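Long-range contacts in CRISPR-associated endonuclease Cas12b (Alicyclobacillus acidoterrestris, PDB 5U31), which cleaves target DNA chosen by a guide RNA, as a metal-dependent endonuclease of bacterial CRISPR defence against viruses and other mobile genetic elements: residues A[292-300]-A[858-866]; A[952-962]-A[972-980]. The protein carries 3 engineered substitutions. All coordinates share one frame; numbering follows the deposited sequence.

Contact 1 (A[292-300]-A[858-866]). With nucleotides of chain C; nucleotides of chain B.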
loop_
_atom_site.group_PDB
_atom_site.type_symbol
_atom_site.label_atom_id
_atom_site.label_comp_id
_atom_site.label_asym_id
_atom_site.label_seq_id
_atom_site.Cartn_x
_atom_site.Cartn_y
_atom_site.Cartn_z
ATOM N N VAL A 292 4.297 -9.827 -26.567
ATOM C CA VAL A 292 5.427 -8.960 -26.245
ATOM C C VAL A 292 4.980 -7.949 -25.192
ATOM O O VAL A 292 4.166 -7.065 -25.475
ATOM C CB VAL A 292 5.969 -8.258 -27.492
ATOM C CG1 VAL A 292 7.013 -7.235 -27.098
ATOM C CG2 VAL A 292 6.557 -9.278 -28.443
ATOM N N THR A 293 5.523 -8.064 -23.984
ATOM C CA THR A 293 5.226 -7.146 -22.893
ATOM C C THR A 293 6.421 -6.237 -22.625
ATOM O O THR A 293 7.536 -6.476 -23.094
ATOM C CB THR A 293 4.847 -7.911 -21.617
ATOM O OG1 THR A 293 5.997 -8.591 -21.103
ATOM C CG2 THR A 293 3.760 -8.928 -21.914
ATOM N N GLY A 294 6.168 -5.175 -21.854
ATOM C CA GLY A 294 7.231 -4.246 -21.511
ATOM C C GLY A 294 8.300 -4.853 -20.626
ATOM O O GLY A 294 9.463 -4.435 -20.675
ATOM N N ARG A 295 7.930 -5.841 -19.808
ATOM C CA ARG A 295 8.900 -6.499 -18.939
ATOM C C ARG A 295 9.974 -7.218 -19.746
ATOM O O ARG A 295 11.162 -7.152 -19.411
ATOM C CB ARG A 295 8.173 -7.469 -18.009
ATOM C CG ARG A 295 9.029 -8.571 -17.433
ATOM C CD ARG A 295 8.296 -9.265 -16.298
ATOM N NE ARG A 295 8.203 -8.406 -15.122
ATOM C CZ ARG A 295 7.927 -8.842 -13.901
ATOM N NH1 ARG A 295 7.713 -10.131 -13.690
ATOM N NH2 ARG A 295 7.875 -7.989 -12.888
ATOM N N ALA A 296 9.578 -7.906 -20.819
ATOM C CA ALA A 296 10.554 -8.608 -21.641
ATOM C C ALA A 296 11.423 -7.640 -22.431
ATOM O O ALA A 296 12.582 -7.949 -22.728
ATOM C CB ALA A 296 9.844 -9.581 -22.581
ATOM N N LEU A 297 10.892 -6.464 -22.765
ATOM C CA LEU A 297 11.639 -5.441 -23.483
ATOM C C LEU A 297 12.413 -4.512 -22.555
ATOM O O LEU A 297 12.808 -3.422 -22.981
ATOM C CB LEU A 297 10.696 -4.619 -24.363
ATOM C CG LEU A 297 10.127 -5.302 -25.605
ATOM C CD1 LEU A 297 9.087 -4.412 -26.258
ATOM C CD2 LEU A 297 11.245 -5.623 -26.580
ATOM N N ARG A 298 12.631 -4.909 -21.303
ATOM C CA ARG A 298 13.333 -4.036 -20.372
ATOM C C ARG A 298 14.759 -3.797 -20.853
ATOM O O ARG A 298 15.495 -4.742 -21.152
ATOM C CB ARG A 298 13.335 -4.632 -18.963
ATOM C CG ARG A 298 13.700 -3.615 -17.886
ATOM C CD ARG A 298 13.757 -4.223 -16.495
ATOM N NE ARG A 298 12.472 -4.772 -16.077
ATOM C CZ ARG A 298 12.226 -6.069 -15.936
ATOM N NH1 ARG A 298 11.025 -6.480 -15.559
ATOM N NH2 ARG A 298 13.184 -6.955 -16.168
ATOM N N GLY A 299 15.140 -2.525 -20.938
ATOM C CA GLY A 299 16.445 -2.183 -21.464
ATOM C C GLY A 299 16.597 -2.377 -22.954
ATOM O O GLY A 299 17.720 -2.539 -23.435
ATOM N N SER A 300 15.491 -2.375 -23.702
ATOM C CA SER A 300 15.566 -2.497 -25.154
ATOM C C SER A 300 16.102 -1.236 -25.814
ATOM O O SER A 300 16.567 -1.299 -26.957
ATOM C CB SER A 300 14.191 -2.822 -25.728
ATOM O OG SER A 300 13.262 -1.811 -25.375
ATOM N N ASN A 858 4.464 -4.202 -13.599
ATOM C CA ASN A 858 5.092 -5.334 -14.266
ATOM C C ASN A 858 6.314 -4.918 -15.080
ATOM O O ASN A 858 7.189 -5.756 -15.328
ATOM C CB ASN A 858 4.076 -6.049 -15.158
ATOM C CG ASN A 858 4.582 -7.388 -15.659
ATOM O OD1 ASN A 858 5.014 -7.512 -16.805
ATOM N ND2 ASN A 858 4.534 -8.398 -14.797
ATOM N N ASP A 859 6.402 -3.650 -15.490
ATOM C CA ASP A 859 7.613 -3.188 -16.162
ATOM C C ASP A 859 8.816 -3.199 -15.229
ATOM O O ASP A 859 9.954 -3.333 -15.694
ATOM C CB ASP A 859 7.405 -1.783 -16.738
ATOM C CG ASP A 859 6.342 -1.739 -17.829
ATOM O OD1 ASP A 859 6.114 -2.770 -18.498
ATOM O OD2 ASP A 859 5.732 -0.662 -18.021
ATOM N N ARG A 860 8.598 -3.063 -13.925
ATOM C CA ARG A 860 9.717 -3.104 -12.989
ATOM C C ARG A 860 10.182 -4.548 -12.798
ATOM O O ARG A 860 9.360 -5.473 -12.827
ATOM C CB ARG A 860 9.309 -2.496 -11.643
ATOM C CG ARG A 860 8.952 -1.026 -11.719
ATOM C CD ARG A 860 8.616 -0.434 -10.357
ATOM N NE ARG A 860 8.732 1.020 -10.385
ATOM C CZ ARG A 860 7.769 1.841 -10.789
ATOM N NH1 ARG A 860 6.602 1.357 -11.191
ATOM N NH2 ARG A 860 7.973 3.150 -10.793
ATOM N N PRO A 861 11.482 -4.781 -12.615
ATOM C CA PRO A 861 11.930 -6.128 -12.297
ATOM C C PRO A 861 11.334 -6.580 -10.980
ATOM O O PRO A 861 11.006 -5.751 -10.111
ATOM C CB PRO A 861 13.455 -5.980 -12.208
ATOM C CG PRO A 861 13.680 -4.555 -11.907
ATOM C CD PRO A 861 12.615 -3.845 -12.692
ATOM N N PRO A 862 11.153 -7.889 -10.795
ATOM C CA PRO A 862 10.492 -8.360 -9.570
ATOM C C PRO A 862 11.232 -7.980 -8.300
ATOM O O PRO A 862 10.587 -7.693 -7.283
ATOM C CB PRO A 862 10.427 -9.881 -9.767
ATOM C CG PRO A 862 11.451 -10.190 -10.809
ATOM C CD PRO A 862 11.493 -8.995 -11.704
ATOM N N SER A 863 12.567 -7.946 -8.328
ATOM C CA SER A 863 13.305 -7.558 -7.132
ATOM C C SER A 863 13.031 -6.110 -6.745
ATOM O O SER A 863 13.067 -5.774 -5.556
ATOM C CB SER A 863 14.802 -7.780 -7.341
ATOM O OG SER A 863 15.293 -6.964 -8.384
ATOM N N GLU A 864 12.756 -5.243 -7.723
ATOM C CA GLU A 864 12.398 -3.866 -7.399
ATOM C C GLU A 864 10.958 -3.770 -6.918
ATOM O O GLU A 864 10.654 -2.999 -6.000
ATOM C CB GLU A 864 12.609 -2.954 -8.605
ATOM C CG GLU A 864 12.312 -1.497 -8.295
ATOM C CD GLU A 864 12.493 -0.591 -9.489
ATOM O OE1 GLU A 864 12.811 -1.104 -10.583
ATOM O OE2 GLU A 864 12.320 0.635 -9.332
ATOM N N ASN A 865 10.055 -4.533 -7.537
ATOM C CA ASN A 865 8.701 -4.620 -7.010
ATOM C C ASN A 865 8.710 -5.159 -5.586
ATOM O O ASN A 865 8.022 -4.623 -4.710
ATOM C CB ASN A 865 7.834 -5.488 -7.923
ATOM C CG ASN A 865 7.482 -4.790 -9.227
ATOM O OD1 ASN A 865 7.207 -3.589 -9.247
ATOM N ND2 ASN A 865 7.492 -5.540 -10.324
ATOM N N ASN A 866 9.519 -6.192 -5.324
ATOM C CA ASN A 866 9.563 -6.768 -3.983
ATOM C C ASN A 866 9.956 -5.728 -2.943
ATOM O O ASN A 866 9.339 -5.651 -1.874
ATOM C CB ASN A 866 10.518 -7.957 -3.942
ATOM C CG ASN A 866 10.424 -8.730 -2.640
ATOM O OD1 ASN A 866 10.987 -8.324 -1.624
ATOM N ND2 ASN A 866 9.713 -9.851 -2.666
ATOM P P DT C 4 12.276 -10.273 -15.127
ATOM O OP1 DT C 4 11.385 -9.095 -15.117
ATOM O OP2 DT C 4 12.221 -11.244 -14.008
ATOM O "O5'" DT C 4 12.082 -11.079 -16.496
ATOM C "C5'" DT C 4 12.236 -10.404 -17.739
ATOM C "C4'" DT C 4 12.107 -11.369 -18.902
ATOM O "O4'" DT C 4 13.212 -12.301 -18.879
ATOM C "C3'" DT C 4 10.863 -12.240 -18.880
ATOM O "O3'" DT C 4 9.770 -11.544 -19.483
ATOM C "C2'" DT C 4 11.300 -13.432 -19.723
ATOM C "C1'" DT C 4 12.781 -13.565 -19.357
ATOM N N1 DT C 4 13.047 -14.599 -18.306
ATOM C C2 DT C 4 13.108 -15.920 -18.671
ATOM O O2 DT C 4 12.963 -16.302 -19.819
ATOM N N3 DT C 4 13.348 -16.788 -17.642
ATOM C C4 DT C 4 13.528 -16.476 -16.309
ATOM O O4 DT C 4 13.738 -17.334 -15.457
ATOM C C5 DT C 4 13.449 -15.073 -15.988
ATOM C C7 DT C 4 13.626 -14.613 -14.574
ATOM C C6 DT C 4 13.215 -14.210 -16.990
ATOM P P G B 103 6.062 -8.687 -9.472
ATOM O OP1 G B 103 7.226 -8.608 -10.391
ATOM O OP2 G B 103 5.157 -9.859 -9.562
ATOM O "O5'" G B 103 6.630 -8.567 -7.994
ATOM C "C5'" G B 103 7.343 -9.634 -7.409
ATOM C "C4'" G B 103 6.933 -9.833 -5.979
ATOM O "O4'" G B 103 5.499 -9.675 -5.843
ATOM C "C3'" G B 103 7.212 -11.210 -5.427
ATOM O "O3'" G B 103 8.547 -11.332 -5.005
ATOM C "C2'" G B 103 6.191 -11.346 -4.309
ATOM O "O2'" G B 103 6.624 -10.648 -3.152
ATOM C "C1'" G B 103 4.999 -10.602 -4.904
ATOM N N9 G B 103 4.055 -11.493 -5.607
ATOM C C8 G B 103 3.675 -11.343 -6.919
ATOM N N7 G B 103 2.814 -12.236 -7.311
ATOM C C5 G B 103 2.603 -13.023 -6.190
ATOM C C6 G B 103 1.760 -14.152 -6.033
ATOM O O6 G B 103 1.020 -14.680 -6.876
ATOM N N1 G B 103 1.836 -14.662 -4.742
ATOM C C2 G B 103 2.621 -14.146 -3.741
ATOM N N2 G B 103 2.556 -14.777 -2.564
ATOM N N3 G B 103 3.410 -13.093 -3.877
ATOM C C4 G B 103 3.357 -12.580 -5.124
ATOM P P DC C 3 15.485 -9.710 -10.601
ATOM O OP1 DC C 3 14.658 -8.489 -10.488
ATOM O OP2 DC C 3 15.090 -10.936 -9.875
ATOM O "O5'" DC C 3 15.638 -10.102 -12.145
ATOM C "C5'" DC C 3 16.034 -9.119 -13.093
ATOM C "C4'" DC C 3 16.063 -9.692 -14.500
ATOM O "O4'" DC C 3 17.173 -10.612 -14.646
ATOM C "C3'" DC C 3 14.863 -10.527 -14.889
ATOM O "O3'" DC C 3 13.773 -9.703 -15.231
ATOM C "C2'" DC C 3 15.418 -11.261 -16.101
ATOM C "C1'" DC C 3 16.831 -11.596 -15.618
ATOM N N1 DC C 3 16.909 -12.940 -14.997
ATOM C C2 DC C 3 16.966 -14.069 -15.815
ATOM O O2 DC C 3 16.975 -13.922 -17.042
ATOM N N3 DC C 3 17.020 -15.296 -15.241
ATOM C C4 DC C 3 17.004 -15.411 -13.912
ATOM N N4 DC C 3 17.057 -16.640 -13.389
ATOM C C5 DC C 3 16.935 -14.270 -13.059
ATOM C C6 DC C 3 16.887 -13.067 -13.639
#

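Contact 2 (A[952-962]-A[972-980]). Engineered in segment 972-980: A978 (natural residue Asp). With nucleotides of chain B; nucleotides of chain E.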
loop_
_atom_site.group_PDB
_atom_site.type_symbol
_atom_site.label_atom_id
_atom_site.label_comp_id
_atom_site.label_asym_id
_atom_site.label_seq_id
_atom_site.Cartn_x
_atom_site.Cartn_y
_atom_site.Cartn_z
ATOM N N LEU A 952 35.779 7.573 -1.473
ATOM C CA LEU A 952 34.490 7.654 -2.143
ATOM C C LEU A 952 34.450 6.689 -3.320
ATOM O O LEU A 952 35.378 6.643 -4.133
ATOM C CB LEU A 952 34.221 9.079 -2.620
ATOM C CG LEU A 952 33.590 10.037 -1.612
ATOM C CD1 LEU A 952 33.604 11.452 -2.150
ATOM C CD2 LEU A 952 32.177 9.593 -1.286
ATOM N N ILE A 953 33.376 5.913 -3.403
ATOM C CA ILE A 953 33.177 4.968 -4.496
ATOM C C ILE A 953 31.854 5.292 -5.178
ATOM O O ILE A 953 30.784 4.997 -4.628
ATOM C CB ILE A 953 33.200 3.518 -3.996
ATOM C CG1 ILE A 953 34.508 3.233 -3.260
ATOM C CG2 ILE A 953 33.032 2.562 -5.162
ATOM C CD1 ILE A 953 35.734 3.349 -4.135
ATOM N N PRO A 954 31.875 5.901 -6.359
ATOM C CA PRO A 954 30.618 6.209 -7.050
ATOM C C PRO A 954 29.914 4.956 -7.535
ATOM O O PRO A 954 30.377 4.293 -8.467
ATOM C CB PRO A 954 31.069 7.094 -8.218
ATOM C CG PRO A 954 32.489 6.721 -8.441
ATOM C CD PRO A 954 33.052 6.373 -7.101
ATOM N N THR A 955 28.793 4.620 -6.900
ATOM C CA THR A 955 28.023 3.438 -7.253
ATOM C C THR A 955 26.655 3.763 -7.828
ATOM O O THR A 955 26.013 2.871 -8.392
ATOM C CB THR A 955 27.835 2.538 -6.026
ATOM O OG1 THR A 955 26.900 3.152 -5.130
ATOM C CG2 THR A 955 29.156 2.331 -5.304
ATOM N N GLY A 956 26.193 5.002 -7.700
ATOM C CA GLY A 956 24.870 5.356 -8.154
ATOM C C GLY A 956 23.756 4.967 -7.212
ATOM O O GLY A 956 22.587 5.233 -7.520
ATOM N N GLU A 957 24.078 4.348 -6.072
ATOM C CA GLU A 957 23.037 3.951 -5.132
ATOM C C GLU A 957 23.534 3.935 -3.690
ATOM O O GLU A 957 22.934 3.252 -2.852
ATOM C CB GLU A 957 22.471 2.573 -5.518
ATOM C CG GLU A 957 23.528 1.517 -5.798
ATOM C CD GLU A 957 24.179 1.003 -4.537
ATOM O OE1 GLU A 957 23.530 0.227 -3.803
ATOM O OE2 GLU A 957 25.330 1.398 -4.267
ATOM N N GLY A 958 24.608 4.653 -3.377
ATOM C CA GLY A 958 25.102 4.721 -2.022
ATOM C C GLY A 958 24.289 5.668 -1.162
ATOM O O GLY A 958 23.275 6.229 -1.576
ATOM N N GLU A 959 24.760 5.846 0.070
ATOM C CA GLU A 959 24.095 6.696 1.046
ATOM C C GLU A 959 24.751 8.060 1.193
ATOM O O GLU A 959 24.328 8.846 2.045
ATOM C CB GLU A 959 24.045 5.997 2.411
ATOM C CG GLU A 959 22.799 5.145 2.633
ATOM C CD GLU A 959 22.717 4.583 4.046
ATOM O OE1 GLU A 959 23.770 4.198 4.601
ATOM O OE2 GLU A 959 21.599 4.532 4.604
ATOM N N ILE A 960 25.767 8.361 0.389
ATOM C CA ILE A 960 26.472 9.637 0.437
ATOM C C ILE A 960 26.303 10.313 -0.914
ATOM O O ILE A 960 26.661 9.739 -1.949
ATOM C CB ILE A 960 27.956 9.457 0.778
ATOM C CG1 ILE A 960 28.101 8.721 2.111
ATOM C CG2 ILE A 960 28.652 10.807 0.814
ATOM C CD1 ILE A 960 29.509 8.257 2.408
ATOM N N PHE A 961 25.755 11.522 -0.907
ATOM C CA PHE A 961 25.543 12.275 -2.132
ATOM C C PHE A 961 26.730 13.196 -2.366
ATOM O O PHE A 961 27.112 13.960 -1.475
ATOM C CB PHE A 961 24.245 13.077 -2.058
ATOM C CG PHE A 961 24.000 13.939 -3.257
ATOM C CD1 PHE A 961 24.293 15.292 -3.224
ATOM C CD2 PHE A 961 23.482 13.398 -4.421
ATOM C CE1 PHE A 961 24.072 16.087 -4.326
ATOM C CE2 PHE A 961 23.258 14.189 -5.527
ATOM C CZ PHE A 961 23.552 15.536 -5.479
ATOM N N VAL A 962 27.312 13.115 -3.558
ATOM C CA VAL A 962 28.481 13.902 -3.928
ATOM C C VAL A 962 28.137 14.714 -5.166
ATOM O O VAL A 962 27.563 14.182 -6.122
ATOM C CB VAL A 962 29.704 13.008 -4.191
ATOM C CG1 VAL A 962 30.908 13.856 -4.528
ATOM C CG2 VAL A 962 29.983 12.137 -2.986
ATOM N N PHE A 972 34.401 18.662 -4.161
ATOM C CA PHE A 972 33.132 17.977 -3.981
ATOM C C PHE A 972 32.392 18.543 -2.780
ATOM O O PHE A 972 33.000 19.053 -1.835
ATOM C CB PHE A 972 33.326 16.471 -3.776
ATOM C CG PHE A 972 33.942 15.772 -4.947
ATOM C CD1 PHE A 972 33.578 16.108 -6.240
ATOM C CD2 PHE A 972 34.888 14.779 -4.758
ATOM C CE1 PHE A 972 34.141 15.464 -7.319
ATOM C CE2 PHE A 972 35.457 14.135 -5.836
ATOM C CZ PHE A 972 35.083 14.476 -7.116
ATOM N N HIS A 973 31.071 18.441 -2.829
ATOM C CA HIS A 973 30.208 18.725 -1.689
ATOM C C HIS A 973 29.496 17.430 -1.337
ATOM O O HIS A 973 28.718 16.909 -2.142
ATOM C CB HIS A 973 29.217 19.839 -2.004
ATOM C CG HIS A 973 28.207 20.068 -0.925
ATOM N ND1 HIS A 973 26.869 19.786 -1.089
ATOM C CD2 HIS A 973 28.338 20.554 0.331
ATOM C CE1 HIS A 973 26.218 20.088 0.020
ATOM N NE2 HIS A 973 27.086 20.556 0.898
ATOM N N GLN A 974 29.777 16.904 -0.149
ATOM C CA GLN A 974 29.311 15.588 0.262
ATOM C C GLN A 974 28.369 15.734 1.444
ATOM O O GLN A 974 28.670 16.455 2.400
ATOM C CB GLN A 974 30.488 14.689 0.632
ATOM C CG GLN A 974 31.666 14.823 -0.309
ATOM C CD GLN A 974 32.855 14.010 0.139
ATOM O OE1 GLN A 974 32.709 13.004 0.837
ATOM N NE2 GLN A 974 34.047 14.441 -0.255
ATOM N N ILE A 975 27.236 15.039 1.380
ATOM C CA ILE A 975 26.216 15.135 2.413
ATOM C C ILE A 975 25.389 13.864 2.350
ATOM O O ILE A 975 25.320 13.203 1.312
ATOM C CB ILE A 975 25.357 16.410 2.217
ATOM C CG1 ILE A 975 24.356 16.587 3.359
ATOM C CG2 ILE A 975 24.651 16.373 0.875
ATOM C CD1 ILE A 975 23.547 17.851 3.252
ATOM N N HIS A 976 24.780 13.505 3.478
ATOM C CA HIS A 976 23.950 12.313 3.547
ATOM C C HIS A 976 22.877 12.355 2.472
ATOM O O HIS A 976 22.125 13.328 2.368
ATOM C CB HIS A 976 23.310 12.211 4.931
ATOM C CG HIS A 976 22.798 10.845 5.265
ATOM N ND1 HIS A 976 21.502 10.452 5.010
ATOM C CD2 HIS A 976 23.404 9.784 5.850
ATOM C CE1 HIS A 976 21.335 9.205 5.416
ATOM N NE2 HIS A 976 22.473 8.779 5.932
ATOM N N ALA A 977 22.817 11.292 1.668
ATOM C CA ALA A 977 21.926 11.280 0.513
ATOM C C ALA A 977 20.477 11.500 0.929
ATOM O O ALA A 977 19.769 12.326 0.342
ATOM C CB ALA A 977 22.076 9.964 -0.246
ATOM N N ALA A 978 20.023 10.773 1.954
ATOM C CA ALA A 978 18.638 10.898 2.397
ATOM C C ALA A 978 18.352 12.293 2.939
ATOM O O ALA A 978 17.316 12.892 2.622
ATOM C CB ALA A 978 18.328 9.838 3.455
ATOM N N LEU A 979 19.255 12.826 3.763
ATOM C CA LEU A 979 19.081 14.187 4.254
ATOM C C LEU A 979 19.141 15.200 3.122
ATOM O O LEU A 979 18.448 16.222 3.168
ATOM C CB LEU A 979 20.139 14.504 5.305
ATOM C CG LEU A 979 20.026 13.695 6.594
ATOM C CD1 LEU A 979 21.171 14.042 7.513
ATOM C CD2 LEU A 979 18.683 13.944 7.273
ATOM N N ASN A 980 19.964 14.941 2.104
ATOM C CA ASN A 980 20.023 15.852 0.969
ATOM C C ASN A 980 18.724 15.832 0.180
ATOM O O ASN A 980 18.294 16.864 -0.346
ATOM C CB ASN A 980 21.193 15.497 0.063
ATOM C CG ASN A 980 21.163 16.264 -1.237
ATOM O OD1 ASN A 980 21.460 17.462 -1.273
ATOM N ND2 ASN A 980 20.799 15.582 -2.318
ATOM P P C B 4 37.122 15.294 4.511
ATOM O OP1 C B 4 37.545 15.701 3.147
ATOM O OP2 C B 4 37.588 16.036 5.710
ATOM O "O5'" C B 4 35.533 15.298 4.580
ATOM C "C5'" C B 4 34.764 14.572 3.638
ATOM C "C4'" C B 4 33.299 14.605 3.984
ATOM O "O4'" C B 4 33.066 13.923 5.243
ATOM C "C3'" C B 4 32.696 15.982 4.195
ATOM O "O3'" C B 4 32.385 16.624 2.972
ATOM C "C2'" C B 4 31.474 15.682 5.056
ATOM O "O2'" C B 4 30.400 15.219 4.252
ATOM C "C1'" C B 4 31.979 14.518 5.916
ATOM N N1 C B 4 32.432 14.963 7.253
ATOM C C2 C B 4 31.477 15.193 8.247
ATOM O O2 C B 4 30.279 15.015 7.976
ATOM N N3 C B 4 31.883 15.601 9.472
ATOM C C4 C B 4 33.180 15.778 9.719
ATOM N N4 C B 4 33.542 16.181 10.939
ATOM C C5 C B 4 34.171 15.549 8.723
ATOM C C6 C B 4 33.760 15.145 7.516
ATOM P P U B 5 32.043 18.191 2.938
ATOM O OP1 U B 5 32.016 18.634 1.522
ATOM O OP2 U B 5 32.919 18.889 3.912
ATOM O "O5'" U B 5 30.561 18.256 3.499
ATOM C "C5'" U B 5 30.090 19.427 4.144
ATOM C "C4'" U B 5 28.708 19.229 4.701
ATOM O "O4'" U B 5 28.794 18.508 5.964
ATOM C "C3'" U B 5 27.969 20.522 5.013
ATOM O "O3'" U B 5 26.572 20.285 4.877
ATOM C "C2'" U B 5 28.299 20.724 6.481
ATOM O "O2'" U B 5 27.437 21.597 7.173
ATOM C "C1'" U B 5 28.206 19.292 6.983
ATOM N N1 U B 5 28.894 19.053 8.256
ATOM C C2 U B 5 28.072 18.751 9.319
ATOM O O2 U B 5 26.859 18.676 9.201
ATOM N N3 U B 5 28.721 18.540 10.508
ATOM C C4 U B 5 30.080 18.605 10.725
ATOM O O4 U B 5 30.517 18.388 11.852
ATOM C C5 U B 5 30.859 18.926 9.567
ATOM C C6 U B 5 30.257 19.140 8.394
ATOM P P DT E 6 17.074 3.315 0.099
ATOM O OP1 DT E 6 17.025 3.062 1.558
ATOM O OP2 DT E 6 17.740 4.533 -0.412
ATOM O "O5'" DT E 6 17.742 2.053 -0.615
ATOM C "C5'" DT E 6 17.197 0.761 -0.418
ATOM C "C4'" DT E 6 17.757 -0.215 -1.431
ATOM O "O4'" DT E 6 17.577 0.317 -2.766
ATOM C "C3'" DT E 6 19.246 -0.501 -1.273
ATOM O "O3'" DT E 6 19.469 -1.890 -1.196
ATOM C "C2'" DT E 6 19.890 0.105 -2.516
ATOM C "C1'" DT E 6 18.747 0.127 -3.516
ATOM N N1 DT E 6 18.865 1.242 -4.480
ATOM C C2 DT E 6 19.159 0.968 -5.791
ATOM O O2 DT E 6 19.310 -0.162 -6.218
ATOM N N3 DT E 6 19.260 2.072 -6.595
ATOM C C4 DT E 6 19.109 3.395 -6.221
ATOM O O4 DT E 6 19.218 4.319 -7.019
ATOM C C5 DT E 6 18.812 3.611 -4.826
ATOM C C7 DT E 6 18.626 5.003 -4.300
ATOM C C6 DT E 6 18.710 2.538 -4.031
#

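Contact 1 (A[292-300]-A[858-866])
R295 and R298 reach across to three successive backbone carbonyls, those of N858, D859 and R860. NE of R295 donates to N858 O (2.8 Å) and its NH2 to R860 O (2.9 Å); both acceptors are tilted from the guanidinium plane. D859 O instead lies in the plane of the R298 guanidinium, where it takes NE at 2.9 Å and a weak second bond from NH1. The N858 amide stacks on the R295 guanidinium, the planes 23° apart and ND2 3.5 Å above the centre of that face. Over the opposite face, nearer the rim, come CD of P862 and OP1 of DT4 of DNA chain C. P861 sits crosswise against R298, with its CA over one guanidinium face.

The outer N-H groups of both arginines turn to nucleic acid. NH2 of R295 makes a nearly straight bond (2.7 Å, 170°) to OP1 of guanosine 103 of RNA chain B, while NH1 and NH2 of R298 converge on OP1 of DT4, and NH2 also reaches O3' of DC3 of chain C. This is a meeting of the two lobes: a REC1 loop docks on the residues that lead into RuvC-II helix 862-871, with backbone phosphates of guide RNA and DNA bound at the junction. P861 is the N-cap of that helix, and S863 in its first turn holds OP1 of DC3 through both N and OG (2.7 Å from OG), a placement in which the helix end would probably favour the phosphate charge.

Further out, R295 and R298 are the first and last residues of a type I turn, and each has CG anti to its own N (chi1 -164° in R298). L297 packs on L339 and F340 of helix 337-343 and on L359 of helix 358-374. N865 ND2 bonds N857 O as well as OP1 of guanosine 103.

Contact 2 (A[952-962]-A[972-980])
F961 and N980 lie almost flat on each other, ring and amide planes 10° apart, with ND2 of N980 3.6 Å above the ring and displaced toward its rim. The amide is fixed in that attitude by bonds from ND2 to F902 O and to OD1 from A904 N. CG2 of I975 fills in at the ring edge. On the other face of the sheet V962 and Q974 run side by side, V962 CG1 pressing on F972 CG (3.6 Å), while L952 comes from the opposite direction to set CD1 against the Q974 carboxamide.

The frame is an antiparallel hairpin in which F961 and I975 form a hydrogen-bonded pair (F961 N to I975 O 2.8 Å). A classic bulge at E959 and I960 opposite C913 precedes it. There E959 O accepts A977 N at 2.9 Å, straight at the hydrogen (172°) although the donor stands above the carbonyl plane. Helix 977-990 starts here, carrying the engineered A978, which replaces the aspartate inferred to act in the RuvC active site.

Q974 N donates to OP1 of U5 of RNA chain B, and its O accepts O2' of C4 (2.8 Å); phosphate and ribose hydroxyl are present whatever the base, consistent with recognition of the RNA backbone.

In the fold
The two contacts do not touch: their centres are about 27 Å apart and their nearest atoms about 11 Å. Contact 1 is partly buried and bridges distant parts of the chain, REC1 and RuvC-II, by charged and polar side chains on carbonyls and phosphates. Contact 2 is buried and local, a hairpin leading from the first Nuc region into RuvC-III, held by strand bonds and largely apolar side chains. They share no helix or strand, yet both segments of contact 2 and 858-866 of contact 1 belong to the RuvC-like part of the nuclease lobe. Both also meet guide RNA, contact 1 chiefly through side chains and contact 2 through the backbone of Q974 together with the side chain of H973.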